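Local coordinates for protein PAN2-PAN3 deadenylation complex catalytic subunit pan2 (Neurospora crassa, PDB 4CZW) that probably serves as the catalytic subunit of the PAN deadenylation complex, shortening mRNA poly(A) tails with release of 5'-AMP, with an apparently inactive ubiquitin-protease-like domain as scaffold, at residues F33-N43 and R360-R370; Y323-N331 and L342-R350. All blocks are in the same frame, centred on the assembly; numbering follows the deposited sequence.

In the fold
Both interactions lie in the ubiquitin-protease-like domain, away from the zinc sites and the exonuclease metal site. Their centres are about 12 Å apart. Along the chain the order is 33-43, 323-331, 342-350 and 360-370, so interaction 2 is nested inside the long loop that interaction 1 closes. They share one mixed sheet, in which strand 339-347 of interaction 2 lies next to strand 361-365 of interaction 1. Probable backbone hydrogen bonds join His362 to Val346 and Phe364 to Ala344. Interaction 2 builds the hairpin, and interaction 1 fastens an N-terminal segment, mostly loop, to the sheet beyond it. The domain itself is predicted to be an inactive scaffold.

Interaction 1: residues F33-N43 and R360-R370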
loop_
_atom_site.group_PDB
_atom_site.type_symbol
_atom_site.label_atom_id
_atom_site.label_comp_id
_atom_site.label_asym_id
_atom_site.label_seq_id
_atom_site.Cartn_x
_atom_site.Cartn_y
_atom_site.Cartn_z
ATOM N N PHE A 33 -3.281 -18.433 9.518
ATOM C CA PHE A 33 -3.360 -18.384 8.063
ATOM C C PHE A 33 -2.044 -17.960 7.413
ATOM O O PHE A 33 -1.908 -18.002 6.189
ATOM C CB PHE A 33 -4.481 -17.436 7.628
ATOM C CG PHE A 33 -5.845 -17.841 8.117
ATOM C CD1 PHE A 33 -6.315 -17.401 9.344
ATOM C CD2 PHE A 33 -6.658 -18.658 7.347
ATOM C CE1 PHE A 33 -7.567 -17.769 9.795
ATOM C CE2 PHE A 33 -7.913 -19.030 7.794
ATOM C CZ PHE A 33 -8.367 -18.584 9.019
ATOM N N ASN A 34 -1.074 -17.561 8.229
ATOM C CA ASN A 34 0.212 -17.102 7.709
ATOM C C ASN A 34 1.375 -17.443 8.640
ATOM O O ASN A 34 1.457 -16.937 9.759
ATOM C CB ASN A 34 0.165 -15.592 7.452
ATOM C CG ASN A 34 1.440 -15.062 6.821
ATOM O OD1 ASN A 34 2.254 -15.822 6.296
ATOM N ND2 ASN A 34 1.616 -13.746 6.863
ATOM N N ASN A 35 2.272 -18.302 8.163
ATOM C CA ASN A 35 3.465 -18.682 8.913
ATOM C C ASN A 35 4.735 -18.145 8.256
ATOM O O ASN A 35 5.843 -18.595 8.558
ATOM C CB ASN A 35 3.552 -20.204 9.046
ATOM C CG ASN A 35 2.320 -20.807 9.697
ATOM O OD1 ASN A 35 1.735 -20.225 10.611
ATOM N ND2 ASN A 35 1.918 -21.981 9.224
ATOM N N THR A 36 4.561 -17.178 7.358
ATOM C CA THR A 36 5.663 -16.626 6.579
ATOM C C THR A 36 6.018 -15.216 7.052
ATOM O O THR A 36 5.198 -14.549 7.682
ATOM C CB THR A 36 5.314 -16.587 5.075
ATOM O OG1 THR A 36 4.421 -15.496 4.816
ATOM C CG2 THR A 36 4.661 -17.890 4.644
ATOM N N PRO A 37 7.246 -14.757 6.754
ATOM C CA PRO A 37 7.631 -13.379 7.085
ATOM C C PRO A 37 7.001 -12.338 6.158
ATOM O O PRO A 37 7.339 -11.157 6.245
ATOM C CB PRO A 37 9.154 -13.393 6.923
ATOM C CG PRO A 37 9.412 -14.485 5.942
ATOM C CD PRO A 37 8.393 -15.540 6.261
ATOM N N TYR A 38 6.100 -12.775 5.285
ATOM C CA TYR A 38 5.426 -11.874 4.357
ATOM C C TYR A 38 3.951 -11.740 4.718
ATOM O O TYR A 38 3.155 -12.637 4.440
ATOM C CB TYR A 38 5.585 -12.370 2.920
ATOM C CG TYR A 38 7.014 -12.697 2.552
ATOM C CD1 TYR A 38 7.917 -11.691 2.235
ATOM C CD2 TYR A 38 7.461 -14.011 2.526
ATOM C CE1 TYR A 38 9.225 -11.985 1.901
ATOM C CE2 TYR A 38 8.767 -14.315 2.192
ATOM C CZ TYR A 38 9.645 -13.298 1.881
ATOM O OH TYR A 38 10.946 -13.596 1.548
ATOM N N PRO A 39 3.585 -10.609 5.338
ATOM C CA PRO A 39 2.221 -10.372 5.822
ATOM C C PRO A 39 1.205 -10.236 4.694
ATOM O O PRO A 39 1.549 -9.791 3.599
ATOM C CB PRO A 39 2.350 -9.057 6.595
ATOM C CG PRO A 39 3.508 -8.368 5.964
ATOM C CD PRO A 39 4.469 -9.460 5.597
ATOM N N GLY A 40 -0.036 -10.624 4.969
ATOM C CA GLY A 40 -1.117 -10.466 4.014
ATOM C C GLY A 40 -1.994 -9.288 4.386
ATOM O O GLY A 40 -1.723 -8.592 5.365
ATOM N N LEU A 41 -3.048 -9.061 3.610
ATOM C CA LEU A 41 -3.951 -7.944 3.863
ATOM C C LEU A 41 -5.357 -8.428 4.206
ATOM O O LEU A 41 -5.888 -9.329 3.561
ATOM C CB LEU A 41 -3.994 -7.009 2.652
ATOM C CG LEU A 41 -2.693 -6.268 2.336
ATOM C CD1 LEU A 41 -2.799 -5.525 1.014
ATOM C CD2 LEU A 41 -2.339 -5.306 3.461
ATOM N N GLU A 42 -5.951 -7.819 5.226
ATOM C CA GLU A 42 -7.280 -8.203 5.690
ATOM C C GLU A 42 -8.356 -7.767 4.694
ATOM O O GLU A 42 -8.207 -6.750 4.017
ATOM C CB GLU A 42 -7.544 -7.607 7.075
ATOM C CG GLU A 42 -6.503 -8.012 8.109
ATOM C CD GLU A 42 -6.648 -7.270 9.423
ATOM O OE1 GLU A 42 -7.639 -6.528 9.584
ATOM O OE2 GLU A 42 -5.767 -7.428 10.293
ATOM N N ASN A 43 -9.435 -8.540 4.610
ATOM C CA ASN A 43 -10.428 -8.360 3.553
ATOM C C ASN A 43 -11.815 -7.928 4.026
ATOM O O ASN A 43 -12.803 -8.136 3.320
ATOM C CB ASN A 43 -10.566 -9.657 2.751
ATOM C CG ASN A 43 -10.895 -10.854 3.627
ATOM O OD1 ASN A 43 -11.111 -10.720 4.830
ATOM N ND2 ASN A 43 -10.935 -12.035 3.021
ATOM N N ARG A 360 10.990 -17.813 -5.473
ATOM C CA ARG A 360 10.408 -17.578 -4.158
ATOM C C ARG A 360 8.962 -17.108 -4.287
ATOM O O ARG A 360 8.583 -16.076 -3.735
ATOM C CB ARG A 360 11.233 -16.550 -3.383
ATOM C CG ARG A 360 12.696 -16.929 -3.214
ATOM C CD ARG A 360 13.444 -15.897 -2.387
ATOM N NE ARG A 360 12.814 -15.690 -1.086
ATOM C CZ ARG A 360 13.040 -16.446 -0.018
ATOM N NH1 ARG A 360 13.883 -17.468 -0.093
ATOM N NH2 ARG A 360 12.422 -16.183 1.125
ATOM N N TRP A 361 8.162 -17.876 -5.018
ATOM C CA TRP A 361 6.770 -17.516 -5.269
ATOM C C TRP A 361 5.885 -17.758 -4.050
ATOM O O TRP A 361 6.020 -18.770 -3.361
ATOM C CB TRP A 361 6.232 -18.296 -6.470
ATOM C CG TRP A 361 6.932 -17.967 -7.751
ATOM C CD1 TRP A 361 8.065 -18.552 -8.240
ATOM C CD2 TRP A 361 6.549 -16.972 -8.708
ATOM N NE1 TRP A 361 8.408 -17.984 -9.443
ATOM C CE2 TRP A 361 7.495 -17.012 -9.752
ATOM C CE3 TRP A 361 5.498 -16.053 -8.784
ATOM C CZ2 TRP A 361 7.421 -16.166 -10.858
ATOM C CZ3 TRP A 361 5.427 -15.215 -9.882
ATOM C CH2 TRP A 361 6.382 -15.278 -10.904
ATOM N N HIS A 362 4.978 -16.821 -3.795
ATOM C CA HIS A 362 4.048 -16.934 -2.677
ATOM C C HIS A 362 2.617 -16.616 -3.098
ATOM O O HIS A 362 2.384 -15.771 -3.963
ATOM C CB HIS A 362 4.463 -16.007 -1.534
ATOM C CG HIS A 362 5.667 -16.477 -0.780
ATOM N ND1 HIS A 362 6.946 -16.376 -1.282
ATOM C CD2 HIS A 362 5.785 -17.051 0.440
ATOM C CE1 HIS A 362 7.801 -16.868 -0.401
ATOM N NE2 HIS A 362 7.121 -17.284 0.652
ATOM N N LEU A 363 1.662 -17.298 -2.476
ATOM C CA LEU A 363 0.249 -17.037 -2.714
ATOM C C LEU A 363 -0.307 -16.083 -1.663
ATOM O O LEU A 363 -0.338 -16.407 -0.476
ATOM C CB LEU A 363 -0.548 -18.342 -2.716
ATOM C CG LEU A 363 -2.072 -18.210 -2.681
ATOM C CD1 LEU A 363 -2.584 -17.460 -3.900
ATOM C CD2 LEU A 363 -2.729 -19.578 -2.570
ATOM N N PHE A 364 -0.740 -14.907 -2.103
ATOM C CA PHE A 364 -1.317 -13.923 -1.197
ATOM C C PHE A 364 -2.838 -13.893 -1.307
ATOM O O PHE A 364 -3.405 -13.019 -1.962
ATOM C CB PHE A 364 -0.741 -12.531 -1.472
ATOM C CG PHE A 364 0.702 -12.384 -1.083
ATOM C CD1 PHE A 364 1.048 -12.002 0.203
ATOM C CD2 PHE A 364 1.710 -12.624 -2.000
ATOM C CE1 PHE A 364 2.376 -11.864 0.567
ATOM C CE2 PHE A 364 3.039 -12.487 -1.642
ATOM C CZ PHE A 364 3.372 -12.107 -0.357
ATOM N N ASN A 365 -3.489 -14.861 -0.672
ATOM C CA ASN A 365 -4.943 -14.888 -0.599
ATOM C C ASN A 365 -5.416 -14.088 0.606
ATOM O O ASN A 365 -5.716 -14.655 1.658
ATOM C CB ASN A 365 -5.455 -16.329 -0.527
ATOM C CG ASN A 365 -6.970 -16.416 -0.558
ATOM O OD1 ASN A 365 -7.658 -15.426 -0.812
ATOM N ND2 ASN A 365 -7.497 -17.608 -0.307
ATOM N N ASP A 366 -5.473 -12.769 0.436
ATOM C CA ASP A 366 -5.769 -11.842 1.526
ATOM C C ASP A 366 -4.791 -12.041 2.683
ATOM O O ASP A 366 -3.581 -11.914 2.501
ATOM C CB ASP A 366 -7.217 -12.000 1.998
ATOM C CG ASP A 366 -8.217 -11.451 0.997
ATOM O OD1 ASP A 366 -7.981 -10.346 0.465
ATOM O OD2 ASP A 366 -9.236 -12.124 0.737
ATOM N N PHE A 367 -5.308 -12.356 3.867
ATOM C CA PHE A 367 -4.444 -12.541 5.029
ATOM C C PHE A 367 -3.942 -13.978 5.132
ATOM O O PHE A 367 -3.256 -14.339 6.089
ATOM C CB PHE A 367 -5.165 -12.129 6.318
ATOM C CG PHE A 367 -6.484 -12.817 6.532
ATOM C CD1 PHE A 367 -6.552 -14.024 7.211
ATOM C CD2 PHE A 367 -7.660 -12.245 6.076
ATOM C CE1 PHE A 367 -7.764 -14.654 7.416
ATOM C CE2 PHE A 367 -8.876 -12.870 6.278
ATOM C CZ PHE A 367 -8.928 -14.074 6.951
ATOM N N SER A 368 -4.282 -14.795 4.141
ATOM C CA SER A 368 -3.764 -16.157 4.064
ATOM C C SER A 368 -2.581 -16.213 3.102
ATOM O O SER A 368 -2.754 -16.133 1.885
ATOM C CB SER A 368 -4.857 -17.130 3.624
ATOM O OG SER A 368 -4.359 -18.454 3.543
ATOM N N VAL A 369 -1.380 -16.349 3.655
ATOM C CA VAL A 369 -0.160 -16.345 2.856
ATOM C C VAL A 369 0.523 -17.708 2.878
ATOM O O VAL A 369 0.676 -18.319 3.936
ATOM C CB VAL A 369 0.825 -15.274 3.357
ATOM C CG1 VAL A 369 2.074 -15.245 2.487
ATOM C CG2 VAL A 369 0.152 -13.912 3.382
ATOM N N ARG A 370 0.936 -18.178 1.706
ATOM C CA ARG A 370 1.546 -19.496 1.583
ATOM C C ARG A 370 2.598 -19.513 0.481
ATOM O O ARG A 370 2.434 -18.856 -0.548
ATOM C CB ARG A 370 0.472 -20.546 1.302
ATOM C CG ARG A 370 0.562 -21.793 2.158
ATOM C CD ARG A 370 -0.748 -22.564 2.113
ATOM N NE ARG A 370 -1.461 -22.516 3.386
ATOM C CZ ARG A 370 -2.215 -21.497 3.786
ATOM N NH1 ARG A 370 -2.354 -20.428 3.013
ATOM N NH2 ARG A 370 -2.826 -21.543 4.961
HETATM O O HOH W 1 1.239 -19.994 6.244
#
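Phe33 and Phe367 form a T-shaped pair, with the edge of Phe367 turned to one face of Phe33. The planes stand at 87°, and Phe367 CE1 lies 3.7 Å from Phe33 CD1, above the rim of that face. Elsewhere on the Phe367 edge, Asn43 OD1 sits in the ring plane. A second edge-to-face pair brings the edge of Tyr38 to a face of His362, with planes at 61°. Pro37 CG, from the same loop as Tyr38, lies over the rim of one face of the tyrosine ring.

These contacts hold an N-terminal segment of the ubiquitin-protease-like domain, mostly loop, against the hairpin of strands 361-365 and 368-371. A type II' turn from Asn365 to Ser368 closes that hairpin. Phe367 lies in the turn, and its CG sits between the backbone N and the carbonyl carbon (chi1 55°), which sends the ring alongside Phe33. Polar bonds mark the two ends of the contact. At one, Arg360 NH2 donates to Tyr38 OH at 3.0 Å, with the hydroxyl in the guanidinium plane. Glu352 binds both Tyr38 OH and Arg360. At the other, Asn43 ND2 reaches Asp366 OD2 at 2.8 Å from above the carboxylate plane, and also donates to Cys16 O.

Backbone bonds lie between them. Val369 N donates to Phe33 O at 3.1 Å, and Leu41 N makes a weak bond to Asp366 O. Val369 packs its methyls against the loop, CG2 resting 3.4 Å from Tyr38 O. There the loop folds on itself: Asn34 OD1 accepts from Thr36 N, an Asx turn, and from Thr36 OG1 in its carbonyl plane. A water links the two segments here, 2.8 Å from Asn35 N and 2.9 Å from Val369 O.

Interaction 2: residues Y323-N331 and L342-R350; sequences YSLVGTVVN and LVATVNVGR
An antiparallel beta hairpin in the central mixed sheet of the ubiquitin-protease-like domain brings 323-331 and 342-350 together. Its strand segments 323-331 and 342-347 run 4.6 Å apart at closest approach, at 170° between their directions. Thr328 pairs with Thr345, and Val330 with Val343, as hydrogen-bonded pairs. Val330 N meets Val343 O at 2.9 Å in a nearly straight bond, 174° at the hydrogen. Gly327 with Val346, Val329 with Ala344 and Asn331 with Leu342 are the non-hydrogen-bonded pairs between and beside them. Asn347 N adds a bond to Val326 O.

The two faces of the hairpin differ. On one, Val329, Leu342, Ala344 and Val346 pack against helix 51-58. Leu342 reaches across toward the partner strand, and its CD2 comes to 3.6 Å from Asn331 OD1. On the other face, Val330 CB touches Val343 CG2 at 3.8 Å, and Val330 CG2 faces the hydroxyl of Thr345.

At the end of strand 339-347 the chain makes a type I turn from Asn347 to Arg350. Asn347 OD1 accepts from Gly349 N, an Asx turn. Arg350 then folds back over the first strand, its chain bent at chi2 (-62°). NE and NH2 both make weak bonds to Leu325 O, the NE one at 3.0 Å. One guanidinium face lies over Ser324 CB, the opposite face over Asn347 ND2. NH2 also forms a salt bridge with Glu290. A leucine in place of Arg350 has no N-H to offer Leu325 O, and would probably leave Glu290 without its charged mate.

Thr345 places OG1 between its backbone N and carbonyl carbon, which brings the hydroxyl toward Thr328; a water sits 2.7 Å from Thr345 OG1 and 3.2 Å from Thr328 OG1, bridging the two hydroxyls.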
loop_
_atom_site.group_PDB
_atom_site.type_symbol
_atom_site.label_atom_id
_atom_site.label_comp_id
_atom_site.label_asym_id
_atom_site.label_seq_id
_atom_site.Cartn_x
_atom_site.Cartn_y
_atom_site.Cartn_z
ATOM N N TYR A 323 12.833 -8.163 -19.227
ATOM C CA TYR A 323 11.879 -7.910 -18.153
ATOM C C TYR A 323 11.676 -9.158 -17.302
ATOM O O TYR A 323 11.651 -10.275 -17.818
ATOM C CB TYR A 323 10.539 -7.436 -18.722
ATOM C CG TYR A 323 10.539 -5.995 -19.185
ATOM C CD1 TYR A 323 11.086 -5.637 -20.410
ATOM C CD2 TYR A 323 9.983 -4.994 -18.398
ATOM C CE1 TYR A 323 11.085 -4.321 -20.836
ATOM C CE2 TYR A 323 9.977 -3.677 -18.815
ATOM C CZ TYR A 323 10.529 -3.346 -20.035
ATOM O OH TYR A 323 10.525 -2.035 -20.451
ATOM N N SER A 324 11.538 -8.963 -15.995
ATOM C CA SER A 324 11.282 -10.069 -15.083
ATOM C C SER A 324 9.842 -10.030 -14.588
ATOM O O SER A 324 9.300 -8.962 -14.309
ATOM C CB SER A 324 12.250 -10.030 -13.897
ATOM O OG SER A 324 13.584 -10.243 -14.324
ATOM N N LEU A 325 9.224 -11.202 -14.493
ATOM C CA LEU A 325 7.859 -11.300 -13.994
ATOM C C LEU A 325 7.832 -11.158 -12.478
ATOM O O LEU A 325 8.400 -11.979 -11.757
ATOM C CB LEU A 325 7.229 -12.629 -14.411
ATOM C CG LEU A 325 5.823 -12.909 -13.877
ATOM C CD1 LEU A 325 4.839 -11.865 -14.378
ATOM C CD2 LEU A 325 5.376 -14.307 -14.267
ATOM N N VAL A 326 7.174 -10.108 -11.999
ATOM C CA VAL A 326 7.074 -9.861 -10.566
ATOM C C VAL A 326 5.963 -10.696 -9.942
ATOM O O VAL A 326 6.193 -11.434 -8.984
ATOM C CB VAL A 326 6.814 -8.373 -10.264
ATOM C CG1 VAL A 326 6.583 -8.168 -8.777
ATOM C CG2 VAL A 326 7.977 -7.524 -10.750
ATOM N N GLY A 327 4.758 -10.579 -10.489
ATOM C CA GLY A 327 3.618 -11.306 -9.964
ATOM C C GLY A 327 2.389 -11.224 -10.846
ATOM O O GLY A 327 2.443 -10.702 -11.960
ATOM N N THR A 328 1.273 -11.740 -10.339
ATOM C CA THR A 328 0.033 -11.781 -11.103
ATOM C C THR A 328 -1.195 -11.629 -10.210
ATOM O O THR A 328 -1.343 -12.343 -9.217
ATOM C CB THR A 328 -0.094 -13.100 -11.893
ATOM O OG1 THR A 328 1.029 -13.249 -12.772
ATOM C CG2 THR A 328 -1.376 -13.116 -12.711
ATOM N N VAL A 329 -2.071 -10.694 -10.564
ATOM C CA VAL A 329 -3.375 -10.592 -9.920
ATOM C C VAL A 329 -4.304 -11.628 -10.540
ATOM O O VAL A 329 -4.603 -11.570 -11.733
ATOM C CB VAL A 329 -3.986 -9.187 -10.063
ATOM C CG1 VAL A 329 -5.417 -9.175 -9.544
ATOM C CG2 VAL A 329 -3.137 -8.165 -9.326
ATOM N N VAL A 330 -4.756 -12.579 -9.728
ATOM C CA VAL A 330 -5.498 -13.727 -10.237
ATOM C C VAL A 330 -6.955 -13.739 -9.782
ATOM O O VAL A 330 -7.249 -13.558 -8.601
ATOM C CB VAL A 330 -4.829 -15.045 -9.800
ATOM C CG1 VAL A 330 -5.594 -16.238 -10.345
ATOM C CG2 VAL A 330 -3.380 -15.081 -10.259
ATOM N N ASN A 331 -7.862 -13.954 -10.729
ATOM C CA ASN A 331 -9.279 -14.092 -10.417
ATOM C C ASN A 331 -9.624 -15.537 -10.083
ATOM O O ASN A 331 -9.300 -16.451 -10.841
ATOM C CB ASN A 331 -10.141 -13.602 -11.582
ATOM C CG ASN A 331 -11.622 -13.608 -11.256
ATOM O OD1 ASN A 331 -12.152 -12.641 -10.709
ATOM N ND2 ASN A 331 -12.301 -14.699 -11.596
ATOM N N LEU A 342 -10.194 -11.994 -5.618
ATOM C CA LEU A 342 -8.846 -11.930 -6.170
ATOM C C LEU A 342 -7.761 -12.372 -5.192
ATOM O O LEU A 342 -7.840 -12.111 -3.992
ATOM C CB LEU A 342 -8.552 -10.510 -6.650
ATOM C CG LEU A 342 -9.643 -9.889 -7.522
ATOM C CD1 LEU A 342 -9.325 -8.439 -7.833
ATOM C CD2 LEU A 342 -9.827 -10.686 -8.803
ATOM N N VAL A 343 -6.748 -13.045 -5.725
ATOM C CA VAL A 343 -5.556 -13.388 -4.961
ATOM C C VAL A 343 -4.329 -12.898 -5.719
ATOM O O VAL A 343 -4.442 -12.425 -6.850
ATOM C CB VAL A 343 -5.438 -14.904 -4.711
ATOM C CG1 VAL A 343 -6.669 -15.420 -3.976
ATOM C CG2 VAL A 343 -5.240 -15.645 -6.025
ATOM N N ALA A 344 -3.160 -13.006 -5.099
ATOM C CA ALA A 344 -1.929 -12.560 -5.738
ATOM C C ALA A 344 -0.831 -13.611 -5.631
ATOM O O ALA A 344 -0.484 -14.053 -4.536
ATOM C CB ALA A 344 -1.464 -11.247 -5.127
ATOM N N THR A 345 -0.297 -14.014 -6.779
ATOM C CA THR A 345 0.842 -14.920 -6.821
ATOM C C THR A 345 2.087 -14.132 -7.208
ATOM O O THR A 345 2.240 -13.722 -8.358
ATOM C CB THR A 345 0.622 -16.075 -7.813
ATOM O OG1 THR A 345 0.337 -15.543 -9.113
ATOM C CG2 THR A 345 -0.542 -16.944 -7.363
ATOM N N VAL A 346 2.972 -13.919 -6.239
ATOM C CA VAL A 346 4.107 -13.022 -6.419
ATOM C C VAL A 346 5.443 -13.690 -6.096
ATOM O O VAL A 346 5.560 -14.427 -5.118
ATOM C CB VAL A 346 3.956 -11.761 -5.534
ATOM C CG1 VAL A 346 5.136 -10.821 -5.720
ATOM C CG2 VAL A 346 2.649 -11.048 -5.842
ATOM N N ASN A 347 6.446 -13.434 -6.933
ATOM C CA ASN A 347 7.815 -13.833 -6.636
ATOM C C ASN A 347 8.485 -12.764 -5.776
ATOM O O ASN A 347 8.937 -11.740 -6.285
ATOM C CB ASN A 347 8.604 -14.058 -7.928
ATOM C CG ASN A 347 9.912 -14.798 -7.700
ATOM O OD1 ASN A 347 10.565 -14.636 -6.668
ATOM N ND2 ASN A 347 10.301 -15.618 -8.669
ATOM N N VAL A 348 8.548 -13.010 -4.470
ATOM C CA VAL A 348 9.068 -12.022 -3.528
ATOM C C VAL A 348 10.588 -11.893 -3.589
ATOM O O VAL A 348 11.179 -11.099 -2.857
ATOM C CB VAL A 348 8.663 -12.363 -2.080
ATOM C CG1 VAL A 348 7.150 -12.419 -1.953
ATOM C CG2 VAL A 348 9.292 -13.678 -1.646
ATOM N N GLY A 349 11.216 -12.672 -4.463
ATOM C CA GLY A 349 12.660 -12.649 -4.601
ATOM C C GLY A 349 13.173 -11.440 -5.357
ATOM O O GLY A 349 14.343 -11.074 -5.233
ATOM N N ARG A 350 12.298 -10.816 -6.140
ATOM C CA ARG A 350 12.676 -9.656 -6.941
ATOM C C ARG A 350 13.058 -8.470 -6.060
ATOM O O ARG A 350 13.968 -7.708 -6.389
ATOM C CB ARG A 350 11.536 -9.252 -7.881
ATOM C CG ARG A 350 10.819 -10.412 -8.554
ATOM C CD ARG A 350 11.738 -11.218 -9.455
ATOM N NE ARG A 350 10.999 -12.238 -10.194
ATOM C CZ ARG A 350 11.562 -13.163 -10.964
ATOM N NH1 ARG A 350 12.880 -13.207 -11.098
ATOM N NH2 ARG A 350 10.805 -14.049 -11.598
HETATM O O HOH W 2 2.182 -15.644 -11.059
#